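Long-range contact in putative oxidoreductase (Magnetospirillum magnetotacticum, PDB 3C1A), which is a putative oxidoreductase that probably binds a nicotinamide adenine dinucleotide cofactor through its Rossmann-fold domain: residues P10-L15 against E69-I74. Numbering follows the deposited sequence. Where two conformers were deposited one is given.
Sequences PVRLAL and EVEAVI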
loop_
_atom_site.group_PDB
_atom_site.type_symbol
_atom_site.label_atom_id
_atom_site.label_comp_id
_atom_site.label_asym_id
_atom_site.label_seq_id
_atom_site.Cartn_x
_atom_site.Cartn_y
_atom_site.Cartn_z
ATOM N N PRO A 10 15.750 -19.102 9.392
ATOM C CA PRO A 10 14.946 -18.161 8.599
ATOM C C PRO A 10 13.455 -18.381 8.770
ATOM O O PRO A 10 13.006 -19.527 8.971
ATOM C CB PRO A 10 15.392 -18.427 7.152
ATOM C CG PRO A 10 16.696 -19.128 7.281
ATOM C CD PRO A 10 16.640 -19.914 8.547
ATOM N N VAL A 11 12.708 -17.283 8.716
ATOM C CA VAL A 11 11.267 -17.336 8.855
ATOM C C VAL A 11 10.705 -17.924 7.556
ATOM O O VAL A 11 11.059 -17.486 6.460
ATOM C CB VAL A 11 10.664 -15.930 9.148
ATOM C CG1 VAL A 11 9.132 -15.960 9.061
ATOM C CG2 VAL A 11 11.138 -15.399 10.535
ATOM N N ARG A 12 9.842 -18.924 7.681
ATOM C CA ARG A 12 9.400 -19.678 6.525
ATOM C C ARG A 12 8.129 -19.063 5.963
ATOM O O ARG A 12 7.085 -19.133 6.570
ATOM C CB ARG A 12 9.265 -21.137 6.921
ATOM C CG ARG A 12 10.610 -21.695 7.493
ATOM C CD ARG A 12 10.468 -23.126 7.955
ATOM N NE ARG A 12 9.546 -23.251 9.081
ATOM C CZ ARG A 12 9.891 -23.060 10.355
ATOM N NH1 ARG A 12 11.132 -22.723 10.706
ATOM N NH2 ARG A 12 8.978 -23.189 11.303
ATOM N N LEU A 13 8.276 -18.419 4.817
ATOM C CA LEU A 13 7.210 -17.713 4.142
ATOM C C LEU A 13 6.714 -18.451 2.950
ATOM O O LEU A 13 7.460 -19.149 2.290
ATOM C CB LEU A 13 7.676 -16.335 3.661
ATOM C CG LEU A 13 8.222 -15.352 4.669
ATOM C CD1 LEU A 13 8.646 -14.044 3.927
ATOM C CD2 LEU A 13 7.199 -15.089 5.753
ATOM N N ALA A 14 5.428 -18.275 2.664
ATOM C CA ALA A 14 4.864 -18.786 1.429
ATOM C C ALA A 14 4.142 -17.647 0.706
ATOM O O ALA A 14 3.669 -16.701 1.336
ATOM C CB ALA A 14 3.920 -19.950 1.705
ATOM N N LEU A 15 4.083 -17.739 -0.621
ATOM C CA LEU A 15 3.473 -16.707 -1.440
ATOM C C LEU A 15 2.320 -17.286 -2.255
ATOM O O LEU A 15 2.447 -18.359 -2.908
ATOM C CB LEU A 15 4.536 -16.100 -2.355
ATOM C CG LEU A 15 4.116 -15.087 -3.426
ATOM C CD1 LEU A 15 3.461 -13.885 -2.774
ATOM C CD2 LEU A 15 5.330 -14.680 -4.259
ATOM N N GLU A 69 5.058 -26.384 7.958
ATOM C CA GLU A 69 6.294 -25.605 8.047
ATOM C C GLU A 69 6.146 -24.120 7.662
ATOM O O GLU A 69 7.048 -23.335 7.900
ATOM C CB GLU A 69 7.387 -26.282 7.209
ATOM C CG GLU A 69 7.508 -25.948 5.678
ATOM C CD GLU A 69 6.372 -26.459 4.784
ATOM O OE1 GLU A 69 5.526 -27.278 5.236
ATOM O OE2 GLU A 69 6.325 -26.023 3.598
ATOM N N VAL A 70 5.034 -23.736 7.070
ATOM C CA VAL A 70 4.853 -22.338 6.667
ATOM C C VAL A 70 4.521 -21.547 7.909
ATOM O O VAL A 70 3.581 -21.880 8.614
ATOM C CB VAL A 70 3.726 -22.186 5.614
ATOM C CG1 VAL A 70 3.359 -20.736 5.431
ATOM C CG2 VAL A 70 4.149 -22.814 4.283
ATOM N N GLU A 71 5.282 -20.496 8.177
ATOM C CA GLU A 71 5.017 -19.637 9.339
ATOM C C GLU A 71 4.069 -18.461 9.028
ATOM O O GLU A 71 3.360 -17.984 9.916
ATOM C CB GLU A 71 6.326 -19.115 9.897
ATOM C CG GLU A 71 7.157 -20.224 10.511
ATOM C CD GLU A 71 8.417 -19.729 11.148
ATOM O OE1 GLU A 71 8.385 -19.392 12.347
ATOM O OE2 GLU A 71 9.449 -19.726 10.455
ATOM N N ALA A 72 4.089 -17.999 7.776
ATOM C CA ALA A 72 3.410 -16.775 7.354
ATOM C C ALA A 72 3.141 -16.818 5.856
ATOM O O ALA A 72 3.881 -17.443 5.116
ATOM C CB ALA A 72 4.277 -15.529 7.713
ATOM N N VAL A 73 2.054 -16.169 5.435
ATOM C CA VAL A 73 1.600 -16.175 4.037
ATOM C C VAL A 73 1.551 -14.741 3.484
ATOM O O VAL A 73 0.972 -13.858 4.123
ATOM C CB VAL A 73 0.181 -16.803 3.896
ATOM C CG1 VAL A 73 -0.217 -16.907 2.432
ATOM C CG2 VAL A 73 0.111 -18.192 4.581
ATOM N N ILE A 74 2.159 -14.521 2.313
ATOM C CA ILE A 74 1.990 -13.296 1.573
ATOM C C ILE A 74 0.883 -13.515 0.501
ATOM O O ILE A 74 0.982 -14.422 -0.359
ATOM C CB ILE A 74 3.317 -12.886 0.901
ATOM C CG1 ILE A 74 4.444 -12.788 1.948
ATOM C CG2 ILE A 74 3.170 -11.589 0.094
ATOM C CD1 ILE A 74 5.777 -12.219 1.387
HETATM O O HOH W 1 9.493 -21.565 14.208
#
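V11 brings its CA within 3.4 Å of E71 OE2, and the same oxygen accepts a hydrogen bond from the R12 backbone N (2.9 Å, 160°), met on its anti side but tilted well out of the carboxylate plane. R12 CG lies anti to the carbonyl carbon (chi1 -57°), and a bend at chi3 turns the guanidinium back over the E71 carboxylate: the planes are 12° apart, with OE2 over the centre of one face. R12 NH1 lies 3.4 Å from E71 OE2, but no N-H points at it, so this salt bridge is purely electrostatic. R12 NE instead donates in plane to a lone pair of E69 O (2.8 Å), while R12 O accepts from E71 N (2.8 Å) and weakly from A72 N, where pairing starts. An alanine in place of R12 would probably leave E69 O without this donor and E71 without the charge stacked on it. L13 CD2 packs on A72 CB, A14 N donates to A72 O (3.0 Å) and A14 O accepts from I74 N (2.8 Å), so L13-L15 pair regularly with A72-I74, as parallel central Rossmann strands; L15 CD1 meets I74 CG2 beside helix 25-31. Since R292 also bridges E71 OE2, two arginines share one oxygen, which would probably stabilise its negative charge.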